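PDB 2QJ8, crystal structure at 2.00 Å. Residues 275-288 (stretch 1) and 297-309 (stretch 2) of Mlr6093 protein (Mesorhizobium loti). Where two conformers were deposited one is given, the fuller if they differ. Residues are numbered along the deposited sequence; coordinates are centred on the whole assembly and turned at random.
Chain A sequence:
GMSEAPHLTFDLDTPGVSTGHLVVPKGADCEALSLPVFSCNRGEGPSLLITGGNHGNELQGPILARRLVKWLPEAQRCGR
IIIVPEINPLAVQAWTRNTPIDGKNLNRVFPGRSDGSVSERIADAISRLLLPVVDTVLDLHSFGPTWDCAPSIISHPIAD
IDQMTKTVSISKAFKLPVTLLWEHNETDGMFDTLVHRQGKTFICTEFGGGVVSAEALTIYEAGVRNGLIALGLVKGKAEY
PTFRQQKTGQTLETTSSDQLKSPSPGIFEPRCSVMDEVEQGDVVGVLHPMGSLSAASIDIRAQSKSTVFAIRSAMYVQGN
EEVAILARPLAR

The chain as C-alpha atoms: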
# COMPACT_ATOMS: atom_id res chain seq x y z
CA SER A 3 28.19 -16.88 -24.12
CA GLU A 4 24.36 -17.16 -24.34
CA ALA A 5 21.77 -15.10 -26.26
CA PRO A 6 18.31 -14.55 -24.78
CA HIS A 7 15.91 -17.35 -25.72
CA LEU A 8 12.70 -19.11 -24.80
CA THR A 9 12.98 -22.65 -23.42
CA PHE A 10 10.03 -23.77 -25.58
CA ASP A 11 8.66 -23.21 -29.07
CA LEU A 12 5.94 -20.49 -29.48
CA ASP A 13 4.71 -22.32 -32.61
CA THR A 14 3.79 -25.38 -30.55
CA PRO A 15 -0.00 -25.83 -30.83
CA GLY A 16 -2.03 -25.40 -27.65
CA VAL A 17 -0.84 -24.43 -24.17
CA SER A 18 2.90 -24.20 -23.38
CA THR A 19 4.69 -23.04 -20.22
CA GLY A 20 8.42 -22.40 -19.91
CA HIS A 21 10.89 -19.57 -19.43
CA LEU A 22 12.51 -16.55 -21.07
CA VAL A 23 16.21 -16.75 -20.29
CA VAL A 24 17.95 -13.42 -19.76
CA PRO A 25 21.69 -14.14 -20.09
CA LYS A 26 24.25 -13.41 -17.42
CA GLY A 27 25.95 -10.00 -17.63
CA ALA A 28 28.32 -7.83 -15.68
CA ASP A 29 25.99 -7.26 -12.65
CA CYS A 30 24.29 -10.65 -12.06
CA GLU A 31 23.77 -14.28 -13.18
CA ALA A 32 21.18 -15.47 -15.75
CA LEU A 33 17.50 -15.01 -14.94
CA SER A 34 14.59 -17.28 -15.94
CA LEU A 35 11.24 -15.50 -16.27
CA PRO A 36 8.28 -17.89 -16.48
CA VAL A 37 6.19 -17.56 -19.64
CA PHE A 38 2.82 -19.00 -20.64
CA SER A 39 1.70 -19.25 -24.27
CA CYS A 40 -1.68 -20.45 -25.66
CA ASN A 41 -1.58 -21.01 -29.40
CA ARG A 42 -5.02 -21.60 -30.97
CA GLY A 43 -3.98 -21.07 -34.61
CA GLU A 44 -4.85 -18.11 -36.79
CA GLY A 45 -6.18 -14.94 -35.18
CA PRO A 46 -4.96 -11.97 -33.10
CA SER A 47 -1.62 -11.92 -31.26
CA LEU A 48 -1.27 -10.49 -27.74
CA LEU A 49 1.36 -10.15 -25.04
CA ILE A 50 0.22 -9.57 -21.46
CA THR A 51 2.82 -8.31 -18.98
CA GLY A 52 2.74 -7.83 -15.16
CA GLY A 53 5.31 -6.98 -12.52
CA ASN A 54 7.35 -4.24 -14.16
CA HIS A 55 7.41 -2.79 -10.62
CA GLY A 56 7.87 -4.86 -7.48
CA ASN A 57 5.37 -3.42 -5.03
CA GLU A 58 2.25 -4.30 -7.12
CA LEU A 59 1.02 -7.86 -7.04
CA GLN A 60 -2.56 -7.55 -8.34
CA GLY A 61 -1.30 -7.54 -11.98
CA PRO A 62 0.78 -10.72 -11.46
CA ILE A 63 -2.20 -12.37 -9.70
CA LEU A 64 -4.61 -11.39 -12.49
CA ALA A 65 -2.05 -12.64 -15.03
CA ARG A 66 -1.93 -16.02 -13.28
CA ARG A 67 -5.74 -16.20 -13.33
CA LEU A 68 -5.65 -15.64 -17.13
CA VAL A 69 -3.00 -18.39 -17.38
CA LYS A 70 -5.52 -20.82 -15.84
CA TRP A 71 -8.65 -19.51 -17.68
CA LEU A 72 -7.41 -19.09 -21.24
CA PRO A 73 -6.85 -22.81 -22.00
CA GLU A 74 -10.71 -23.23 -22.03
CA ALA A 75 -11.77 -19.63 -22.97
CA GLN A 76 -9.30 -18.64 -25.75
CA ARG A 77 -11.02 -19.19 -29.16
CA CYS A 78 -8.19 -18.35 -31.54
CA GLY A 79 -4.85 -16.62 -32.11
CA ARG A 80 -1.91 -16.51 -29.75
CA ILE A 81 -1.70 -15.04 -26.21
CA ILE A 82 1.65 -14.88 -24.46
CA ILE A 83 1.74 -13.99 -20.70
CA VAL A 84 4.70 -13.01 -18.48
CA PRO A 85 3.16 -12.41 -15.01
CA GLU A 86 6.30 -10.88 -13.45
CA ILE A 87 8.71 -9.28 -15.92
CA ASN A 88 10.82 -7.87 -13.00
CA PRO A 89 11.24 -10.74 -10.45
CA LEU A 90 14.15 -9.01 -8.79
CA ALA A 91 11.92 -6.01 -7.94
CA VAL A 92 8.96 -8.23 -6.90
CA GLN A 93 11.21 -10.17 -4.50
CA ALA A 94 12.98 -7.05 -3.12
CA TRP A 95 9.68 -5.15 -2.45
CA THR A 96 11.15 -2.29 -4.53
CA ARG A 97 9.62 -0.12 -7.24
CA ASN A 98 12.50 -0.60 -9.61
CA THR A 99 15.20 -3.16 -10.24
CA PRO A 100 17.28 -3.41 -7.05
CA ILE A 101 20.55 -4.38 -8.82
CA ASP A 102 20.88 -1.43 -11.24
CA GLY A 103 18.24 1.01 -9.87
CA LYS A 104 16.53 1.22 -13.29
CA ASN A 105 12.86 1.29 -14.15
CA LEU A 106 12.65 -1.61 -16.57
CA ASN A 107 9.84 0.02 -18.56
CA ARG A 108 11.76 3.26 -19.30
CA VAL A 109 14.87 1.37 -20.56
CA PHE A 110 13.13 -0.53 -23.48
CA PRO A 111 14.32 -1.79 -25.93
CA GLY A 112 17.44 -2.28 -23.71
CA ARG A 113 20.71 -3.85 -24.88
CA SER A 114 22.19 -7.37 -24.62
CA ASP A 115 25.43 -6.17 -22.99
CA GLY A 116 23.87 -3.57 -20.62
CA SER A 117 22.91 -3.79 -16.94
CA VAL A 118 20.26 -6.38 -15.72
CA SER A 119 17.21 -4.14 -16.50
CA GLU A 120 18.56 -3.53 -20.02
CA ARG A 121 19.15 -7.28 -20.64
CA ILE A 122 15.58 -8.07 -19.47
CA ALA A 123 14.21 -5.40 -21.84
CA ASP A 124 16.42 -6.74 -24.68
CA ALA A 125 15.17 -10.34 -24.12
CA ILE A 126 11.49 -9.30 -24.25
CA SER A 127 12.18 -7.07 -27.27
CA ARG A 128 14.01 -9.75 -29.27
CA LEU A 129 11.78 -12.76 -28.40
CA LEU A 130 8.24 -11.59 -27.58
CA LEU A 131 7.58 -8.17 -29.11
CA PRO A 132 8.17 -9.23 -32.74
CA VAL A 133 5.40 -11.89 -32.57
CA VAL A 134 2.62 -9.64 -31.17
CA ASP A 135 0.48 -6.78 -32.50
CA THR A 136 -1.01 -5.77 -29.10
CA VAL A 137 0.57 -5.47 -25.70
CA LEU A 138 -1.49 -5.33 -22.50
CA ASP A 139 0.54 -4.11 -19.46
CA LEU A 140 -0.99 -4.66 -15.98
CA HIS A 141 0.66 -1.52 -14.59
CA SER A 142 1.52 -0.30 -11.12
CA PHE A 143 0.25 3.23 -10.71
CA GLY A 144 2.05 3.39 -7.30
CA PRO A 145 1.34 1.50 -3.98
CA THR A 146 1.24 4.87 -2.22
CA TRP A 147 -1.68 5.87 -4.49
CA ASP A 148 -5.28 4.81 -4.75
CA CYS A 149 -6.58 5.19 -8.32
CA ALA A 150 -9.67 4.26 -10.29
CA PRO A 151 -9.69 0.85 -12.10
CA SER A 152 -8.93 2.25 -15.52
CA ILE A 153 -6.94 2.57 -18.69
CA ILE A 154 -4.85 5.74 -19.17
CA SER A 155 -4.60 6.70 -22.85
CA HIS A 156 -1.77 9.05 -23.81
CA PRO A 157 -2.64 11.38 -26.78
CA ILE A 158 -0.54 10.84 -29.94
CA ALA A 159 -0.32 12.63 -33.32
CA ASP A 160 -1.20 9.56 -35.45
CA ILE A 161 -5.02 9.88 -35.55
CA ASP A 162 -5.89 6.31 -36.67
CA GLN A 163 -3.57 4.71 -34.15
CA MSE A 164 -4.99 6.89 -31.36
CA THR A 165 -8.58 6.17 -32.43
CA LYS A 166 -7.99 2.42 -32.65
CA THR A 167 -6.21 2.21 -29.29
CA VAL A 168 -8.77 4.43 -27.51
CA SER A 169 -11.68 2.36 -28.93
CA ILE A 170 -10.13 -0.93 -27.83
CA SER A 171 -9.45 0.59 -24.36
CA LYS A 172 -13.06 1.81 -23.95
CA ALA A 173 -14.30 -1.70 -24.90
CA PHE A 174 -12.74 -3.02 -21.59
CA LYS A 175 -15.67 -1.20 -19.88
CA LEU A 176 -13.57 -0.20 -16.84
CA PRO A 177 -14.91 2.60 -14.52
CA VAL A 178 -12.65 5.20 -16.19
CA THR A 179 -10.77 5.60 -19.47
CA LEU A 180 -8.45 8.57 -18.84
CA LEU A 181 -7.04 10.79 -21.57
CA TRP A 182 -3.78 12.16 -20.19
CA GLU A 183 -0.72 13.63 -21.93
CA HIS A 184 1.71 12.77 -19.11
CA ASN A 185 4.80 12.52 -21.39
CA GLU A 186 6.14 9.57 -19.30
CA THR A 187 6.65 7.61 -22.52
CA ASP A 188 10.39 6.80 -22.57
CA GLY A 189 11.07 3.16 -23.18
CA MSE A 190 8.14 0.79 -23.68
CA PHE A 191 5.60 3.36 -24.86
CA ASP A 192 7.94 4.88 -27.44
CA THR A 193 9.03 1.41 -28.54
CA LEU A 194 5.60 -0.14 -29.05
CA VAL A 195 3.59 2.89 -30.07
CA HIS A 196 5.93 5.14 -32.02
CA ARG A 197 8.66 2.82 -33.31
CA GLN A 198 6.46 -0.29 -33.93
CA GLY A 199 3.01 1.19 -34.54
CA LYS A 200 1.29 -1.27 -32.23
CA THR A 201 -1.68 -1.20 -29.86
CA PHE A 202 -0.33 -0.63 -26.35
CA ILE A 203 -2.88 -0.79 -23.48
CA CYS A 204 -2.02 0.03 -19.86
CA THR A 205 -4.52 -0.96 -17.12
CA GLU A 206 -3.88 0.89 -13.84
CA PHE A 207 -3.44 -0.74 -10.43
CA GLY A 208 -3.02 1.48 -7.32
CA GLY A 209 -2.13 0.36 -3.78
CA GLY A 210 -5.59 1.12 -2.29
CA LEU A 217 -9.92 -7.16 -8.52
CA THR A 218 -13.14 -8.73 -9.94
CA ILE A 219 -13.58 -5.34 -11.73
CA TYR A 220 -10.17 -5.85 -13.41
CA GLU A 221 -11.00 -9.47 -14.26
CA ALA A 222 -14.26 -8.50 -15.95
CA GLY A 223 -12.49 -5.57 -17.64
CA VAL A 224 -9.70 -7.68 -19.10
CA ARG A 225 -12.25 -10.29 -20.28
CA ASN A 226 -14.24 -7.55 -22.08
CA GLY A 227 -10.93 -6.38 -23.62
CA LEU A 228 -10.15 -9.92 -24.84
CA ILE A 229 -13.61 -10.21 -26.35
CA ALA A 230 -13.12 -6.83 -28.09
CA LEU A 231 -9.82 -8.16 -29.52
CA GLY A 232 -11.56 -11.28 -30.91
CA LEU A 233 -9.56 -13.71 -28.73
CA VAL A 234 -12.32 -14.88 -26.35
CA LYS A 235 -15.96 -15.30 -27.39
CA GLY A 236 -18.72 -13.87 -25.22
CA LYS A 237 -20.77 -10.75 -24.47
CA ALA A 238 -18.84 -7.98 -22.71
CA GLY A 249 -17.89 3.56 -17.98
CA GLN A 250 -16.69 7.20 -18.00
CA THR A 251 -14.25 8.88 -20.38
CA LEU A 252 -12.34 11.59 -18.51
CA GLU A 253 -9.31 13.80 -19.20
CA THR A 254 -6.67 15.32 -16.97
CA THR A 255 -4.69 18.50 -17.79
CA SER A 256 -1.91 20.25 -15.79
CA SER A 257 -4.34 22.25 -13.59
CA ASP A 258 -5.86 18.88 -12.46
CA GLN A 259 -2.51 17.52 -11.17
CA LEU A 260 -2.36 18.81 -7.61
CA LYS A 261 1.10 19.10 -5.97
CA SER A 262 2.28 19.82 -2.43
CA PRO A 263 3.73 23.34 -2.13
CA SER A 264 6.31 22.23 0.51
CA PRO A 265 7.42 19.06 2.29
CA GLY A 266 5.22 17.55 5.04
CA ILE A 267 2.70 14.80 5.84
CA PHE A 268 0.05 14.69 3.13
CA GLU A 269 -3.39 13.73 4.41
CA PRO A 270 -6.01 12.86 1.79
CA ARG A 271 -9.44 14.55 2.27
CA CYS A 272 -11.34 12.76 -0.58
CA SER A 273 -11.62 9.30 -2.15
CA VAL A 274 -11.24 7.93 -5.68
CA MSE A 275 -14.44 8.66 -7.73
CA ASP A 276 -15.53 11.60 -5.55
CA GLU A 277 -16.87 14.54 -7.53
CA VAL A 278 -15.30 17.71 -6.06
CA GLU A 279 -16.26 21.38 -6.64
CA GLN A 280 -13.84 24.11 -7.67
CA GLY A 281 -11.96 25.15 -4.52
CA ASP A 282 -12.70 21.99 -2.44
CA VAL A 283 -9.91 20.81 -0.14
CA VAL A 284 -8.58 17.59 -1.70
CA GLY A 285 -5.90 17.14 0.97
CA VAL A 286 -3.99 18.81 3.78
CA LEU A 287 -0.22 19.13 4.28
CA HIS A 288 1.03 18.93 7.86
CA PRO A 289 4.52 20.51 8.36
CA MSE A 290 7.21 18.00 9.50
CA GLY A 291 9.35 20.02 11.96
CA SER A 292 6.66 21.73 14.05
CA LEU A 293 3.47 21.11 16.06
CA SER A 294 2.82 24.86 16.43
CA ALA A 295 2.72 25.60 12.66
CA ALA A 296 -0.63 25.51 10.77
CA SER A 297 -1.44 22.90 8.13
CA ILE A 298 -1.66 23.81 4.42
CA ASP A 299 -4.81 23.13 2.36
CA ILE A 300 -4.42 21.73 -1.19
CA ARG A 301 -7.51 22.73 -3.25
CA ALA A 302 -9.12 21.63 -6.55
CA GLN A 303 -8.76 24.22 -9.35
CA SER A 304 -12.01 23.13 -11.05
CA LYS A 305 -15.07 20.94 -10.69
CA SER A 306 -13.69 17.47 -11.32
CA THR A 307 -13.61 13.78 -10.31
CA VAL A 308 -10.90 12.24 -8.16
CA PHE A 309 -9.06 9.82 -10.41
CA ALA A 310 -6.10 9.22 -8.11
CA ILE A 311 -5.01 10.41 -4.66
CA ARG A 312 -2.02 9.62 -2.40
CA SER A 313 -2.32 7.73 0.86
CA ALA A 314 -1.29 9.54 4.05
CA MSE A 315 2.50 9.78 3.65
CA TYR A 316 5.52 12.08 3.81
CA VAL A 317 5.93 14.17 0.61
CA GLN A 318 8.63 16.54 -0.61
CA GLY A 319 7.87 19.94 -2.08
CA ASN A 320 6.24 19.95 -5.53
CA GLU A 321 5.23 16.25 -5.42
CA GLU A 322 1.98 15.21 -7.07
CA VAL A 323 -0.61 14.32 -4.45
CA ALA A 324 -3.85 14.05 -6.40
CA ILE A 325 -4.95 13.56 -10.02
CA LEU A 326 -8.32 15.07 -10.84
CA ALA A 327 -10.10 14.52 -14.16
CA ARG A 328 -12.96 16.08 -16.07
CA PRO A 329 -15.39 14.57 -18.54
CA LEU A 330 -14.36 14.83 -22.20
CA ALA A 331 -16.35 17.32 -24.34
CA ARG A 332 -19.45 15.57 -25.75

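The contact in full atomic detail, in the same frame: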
# COMPACT_ATOMS: atom_id res chain seq x y z
N MSE A 275 -13.07 8.52 -7.18
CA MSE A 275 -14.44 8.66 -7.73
C MSE A 275 -15.28 9.79 -7.14
O MSE A 275 -16.36 10.07 -7.66
CB MSE A 275 -15.25 7.34 -7.75
CG MSE A 275 -14.54 6.16 -8.45
SE MSE A 275 -13.93 6.55 -10.26
CE MSE A 275 -15.65 6.88 -11.11
N ASP A 276 -14.80 10.48 -6.09
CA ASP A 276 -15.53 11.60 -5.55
C ASP A 276 -15.55 12.70 -6.58
O ASP A 276 -14.55 12.93 -7.27
CB ASP A 276 -14.88 12.20 -4.29
CG ASP A 276 -15.07 11.36 -3.04
OD1 ASP A 276 -15.78 10.32 -3.03
OD2 ASP A 276 -14.47 11.77 -2.03
N GLU A 277 -16.68 13.40 -6.66
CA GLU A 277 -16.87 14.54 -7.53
C GLU A 277 -16.67 15.75 -6.62
O GLU A 277 -17.44 15.93 -5.66
CB GLU A 277 -18.29 14.49 -8.13
CG GLU A 277 -18.50 13.28 -9.04
CD GLU A 277 -19.87 13.22 -9.69
OE1 GLU A 277 -20.84 13.78 -9.11
OE2 GLU A 277 -19.98 12.59 -10.77
N VAL A 278 -15.62 16.54 -6.88
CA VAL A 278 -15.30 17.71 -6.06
C VAL A 278 -15.60 19.02 -6.82
O VAL A 278 -15.58 19.05 -8.05
CB VAL A 278 -13.83 17.67 -5.58
CG1 VAL A 278 -13.55 16.34 -4.82
CG2 VAL A 278 -12.87 17.85 -6.74
N GLU A 279 -15.97 20.06 -6.07
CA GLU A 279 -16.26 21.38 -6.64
C GLU A 279 -14.97 22.17 -6.70
O GLU A 279 -14.02 21.86 -6.00
CB GLU A 279 -17.30 22.14 -5.79
CG GLU A 279 -18.66 21.46 -5.63
CD GLU A 279 -19.43 21.27 -6.94
OE1 GLU A 279 -19.16 22.00 -7.92
OE2 GLU A 279 -20.31 20.38 -6.99
N GLN A 280 -14.97 23.21 -7.53
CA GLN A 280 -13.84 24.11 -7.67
C GLN A 280 -13.58 24.72 -6.29
O GLN A 280 -14.49 25.25 -5.66
CB GLN A 280 -14.21 25.20 -8.66
CG GLN A 280 -13.11 26.22 -8.95
CD GLN A 280 -13.58 27.35 -9.85
OE1 GLN A 280 -14.78 27.47 -10.15
NE2 GLN A 280 -12.65 28.22 -10.25
N GLY A 281 -12.33 24.65 -5.83
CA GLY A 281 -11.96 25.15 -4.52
C GLY A 281 -12.06 24.16 -3.35
O GLY A 281 -11.63 24.51 -2.27
N ASP A 282 -12.62 22.96 -3.54
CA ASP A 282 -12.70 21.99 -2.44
C ASP A 282 -11.32 21.52 -2.01
O ASP A 282 -10.43 21.33 -2.85
CB ASP A 282 -13.49 20.73 -2.83
CG ASP A 282 -14.99 20.93 -2.81
OD1 ASP A 282 -15.47 22.02 -2.46
OD2 ASP A 282 -15.71 19.97 -3.14
N VAL A 283 -11.16 21.33 -0.70
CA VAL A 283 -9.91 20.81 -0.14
C VAL A 283 -9.84 19.32 -0.50
O VAL A 283 -10.74 18.54 -0.13
CB VAL A 283 -9.83 21.01 1.39
CG1 VAL A 283 -8.57 20.37 1.98
CG2 VAL A 283 -9.90 22.52 1.72
N VAL A 284 -8.82 18.96 -1.26
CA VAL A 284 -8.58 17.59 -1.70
C VAL A 284 -7.66 16.89 -0.69
O VAL A 284 -7.79 15.70 -0.47
CB VAL A 284 -8.09 17.55 -3.18
CG1 VAL A 284 -7.52 16.20 -3.56
CG2 VAL A 284 -9.25 17.95 -4.11
N GLY A 285 -6.76 17.64 -0.06
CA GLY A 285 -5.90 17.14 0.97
C GLY A 285 -5.29 18.26 1.77
O GLY A 285 -5.44 19.44 1.43
N VAL A 286 -4.63 17.88 2.86
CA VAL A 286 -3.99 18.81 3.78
C VAL A 286 -2.52 18.40 3.96
O VAL A 286 -2.23 17.21 4.02
CB VAL A 286 -4.76 18.81 5.12
CG1 VAL A 286 -3.99 19.53 6.21
CG2 VAL A 286 -6.14 19.43 4.94
N LEU A 287 -1.63 19.38 4.08
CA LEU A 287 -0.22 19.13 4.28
C LEU A 287 0.13 19.59 5.70
O LEU A 287 -0.08 20.74 6.06
CB LEU A 287 0.60 19.86 3.23
CG LEU A 287 2.10 19.59 3.14
CD1 LEU A 287 2.36 18.21 2.56
CD2 LEU A 287 2.72 20.65 2.28
N HIS A 288 0.63 18.66 6.50
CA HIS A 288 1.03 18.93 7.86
C HIS A 288 2.55 19.12 7.85
O HIS A 288 3.26 18.19 7.45
CB HIS A 288 0.66 17.72 8.73
CG HIS A 288 -0.80 17.39 8.73
ND1 HIS A 288 -1.73 18.12 9.44
CD2 HIS A 288 -1.49 16.40 8.12
CE1 HIS A 288 -2.93 17.60 9.26
NE2 HIS A 288 -2.81 16.55 8.46
N SER A 297 -1.44 23.78 9.29
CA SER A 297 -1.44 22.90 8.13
C SER A 297 -1.86 23.69 6.89
O SER A 297 -2.56 24.72 6.99
CB SER A 297 -2.38 21.71 8.35
OG SER A 297 -3.71 22.14 8.57
N ILE A 298 -1.42 23.20 5.72
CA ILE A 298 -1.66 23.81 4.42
C ILE A 298 -2.72 23.04 3.66
O ILE A 298 -2.60 21.83 3.51
CB ILE A 298 -0.33 23.81 3.59
CG1 ILE A 298 0.72 24.74 4.23
CG2 ILE A 298 -0.55 24.17 2.11
CD1 ILE A 298 2.15 24.50 3.77
N ASP A 299 -3.76 23.73 3.21
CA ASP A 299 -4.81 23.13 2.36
C ASP A 299 -4.38 23.07 0.90
O ASP A 299 -3.76 24.01 0.39
CB ASP A 299 -6.08 23.95 2.42
CG ASP A 299 -6.64 24.05 3.79
OD1 ASP A 299 -6.72 23.01 4.48
OD2 ASP A 299 -7.02 25.18 4.16
N ILE A 300 -4.71 21.95 0.24
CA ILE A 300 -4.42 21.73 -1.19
C ILE A 300 -5.81 21.62 -1.87
O ILE A 300 -6.54 20.65 -1.65
CB ILE A 300 -3.55 20.47 -1.43
CG1 ILE A 300 -2.23 20.54 -0.63
CG2 ILE A 300 -3.29 20.30 -2.94
CD1 ILE A 300 -1.41 19.31 -0.66
N ARG A 301 -6.17 22.63 -2.66
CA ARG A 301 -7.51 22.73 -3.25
C ARG A 301 -7.62 22.45 -4.76
O ARG A 301 -6.70 22.75 -5.54
CB ARG A 301 -8.06 24.12 -2.97
CG ARG A 301 -8.32 24.42 -1.51
CD ARG A 301 -8.63 25.89 -1.29
NE ARG A 301 -8.81 26.14 0.14
CZ ARG A 301 -9.95 26.05 0.83
NH1 ARG A 301 -11.10 25.71 0.26
NH2 ARG A 301 -9.95 26.28 2.14
N ALA A 302 -8.77 21.88 -5.15
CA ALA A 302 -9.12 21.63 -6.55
C ALA A 302 -9.26 22.98 -7.31
O ALA A 302 -9.86 23.94 -6.81
CB ALA A 302 -10.43 20.86 -6.64
N GLN A 303 -8.69 23.03 -8.50
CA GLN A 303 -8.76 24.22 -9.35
C GLN A 303 -10.00 24.25 -10.25
O GLN A 303 -10.23 25.26 -10.92
CB GLN A 303 -7.50 24.35 -10.20
CG GLN A 303 -6.26 24.51 -9.35
CD GLN A 303 -5.01 24.74 -10.17
OE1 GLN A 303 -5.01 25.50 -11.14
NE2 GLN A 303 -3.93 24.11 -9.74
N SER A 304 -10.78 23.18 -10.27
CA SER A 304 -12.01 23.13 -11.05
C SER A 304 -12.88 21.98 -10.57
O SER A 304 -12.41 21.09 -9.85
CB SER A 304 -11.74 22.94 -12.56
OG SER A 304 -11.47 21.59 -12.86
N LYS A 305 -14.14 22.01 -11.00
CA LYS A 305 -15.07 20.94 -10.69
C LYS A 305 -14.52 19.75 -11.44
O LYS A 305 -14.25 19.85 -12.63
CB LYS A 305 -16.49 21.28 -11.15
CG LYS A 305 -17.50 20.22 -10.79
CD LYS A 305 -18.88 20.58 -11.21
CE LYS A 305 -19.84 19.46 -10.86
NZ LYS A 305 -19.93 19.21 -9.40
N SER A 306 -14.31 18.64 -10.74
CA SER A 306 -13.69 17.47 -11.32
C SER A 306 -13.95 16.23 -10.48
O SER A 306 -14.57 16.32 -9.41
CB SER A 306 -12.18 17.74 -11.45
OG SER A 306 -11.70 18.38 -10.27
N THR A 307 -13.51 15.07 -11.00
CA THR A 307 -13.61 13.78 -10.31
C THR A 307 -12.24 13.39 -9.83
O THR A 307 -11.25 13.66 -10.49
CB THR A 307 -14.19 12.68 -11.25
OG1 THR A 307 -15.50 13.08 -11.66
CG2 THR A 307 -14.31 11.34 -10.54
N VAL A 308 -12.17 12.76 -8.67
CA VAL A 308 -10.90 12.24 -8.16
C VAL A 308 -10.56 10.95 -8.88
O VAL A 308 -11.25 9.95 -8.71
CB VAL A 308 -10.88 12.00 -6.64
CG1 VAL A 308 -9.50 11.43 -6.22
CG2 VAL A 308 -11.22 13.30 -5.87
N PHE A 309 -9.51 10.99 -9.68
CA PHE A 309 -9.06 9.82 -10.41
C PHE A 309 -8.06 9.08 -9.55
O PHE A 309 -8.15 7.88 -9.44
CB PHE A 309 -8.45 10.19 -11.76
CG PHE A 309 -7.68 9.05 -12.39
CD1 PHE A 309 -8.36 8.03 -13.03
CD2 PHE A 309 -6.29 8.98 -12.30
CE1 PHE A 309 -7.68 6.98 -13.60
CE2 PHE A 309 -5.60 7.90 -12.85
CZ PHE A 309 -6.31 6.91 -13.51
O HOH W 1 -17.28 11.41 -12.22
O HOH W 2 -17.75 17.35 -9.64

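The two stretches pair as antiparallel strands, held chiefly by a ladder of backbone hydrogen bonds that is interrupted by a type II turn and a beta bulge, with a mainly apolar face (Val 278, Ile 298, Ile 300, Leu 287) and a mixed face of charged residues and valines. Together they bury 1211 Å². At one end, Met 275 N donates to Val 308 O (2.8 Å) and Val 308 N to Asp 276 O (2.8 Å); next, Val 278 N donates to Ser 306 O (2.7 Å) and Ser 306 N to Val 278 O (3.0 Å).

Stretch 1 then turns through Glu 279 to Asp 282, closed by Asp 282 N to Glu 279 O (3.0 Å) and braced by the Asp 282 carboxylate, whose OD2 accepts from Glu 279 N (2.9 Å). Gly 281 suits this turn because, at its phi of 90°, a CB would be jammed against the preceding carbonyl oxygen. Gly 281 N donates to Ala 302 O (2.8 Å), while Gly 281 O accepts from Arg 301 NH1 (2.8 Å) near the guanidinium plane. Val 283 CG2 covers one face of that guanidinium, 3.6 Å from Arg 301 CZ, so one arginine serves both a polar and an apolar neighbour.

Pairing resumes with Ala 302 N to Asp 282 O (2.9 Å). At the bulge the register shifts by one: Ile 300 O accepts from Val 284 N (2.9 Å) and, weakly, from Gly 285 N (3.4 Å), while Ile 300 N donates to Gly 285 O (2.9 Å). The ladder ends in a reciprocal pair, Leu 287 N to Ile 298 O (2.7 Å) and Ile 298 N to Leu 287 O (2.8 Å).

Leu 287, Ile 298 and Ile 300 share a face, where Leu 287 CB lies 4.1 Å from Ile 298 CB and 4.4 Å from Ile 300 CD1. The small Ala 302 methyl points toward stretch 1 and meets two valines, its CB lying 3.9 Å from Val 278 CG2 and 4.0 Å from Val 284 CG2. Val 278 CG1 also reaches Val 308 CG2 (4.0 Å). Ser 306, buried beside Val 278, satisfies its hydroxyl within its own stretch, donating from OG to Ser 304 O (2.8 Å).

Exposed Glu 279 and Lys 305 form a salt bridge, OE2 to NZ at 2.7 Å. The glutamate's CA-to-CB bond points away, but its m, m rotamer brings the carboxylate back to Lys 305, whose chain runs t, t, t and bends at chi4 (p) to carry NZ to it. Water 2 links the lysine to the backbone, accepting from Lys 305 NZ (2.9 Å) and donating to Val 278 O (3.2 Å).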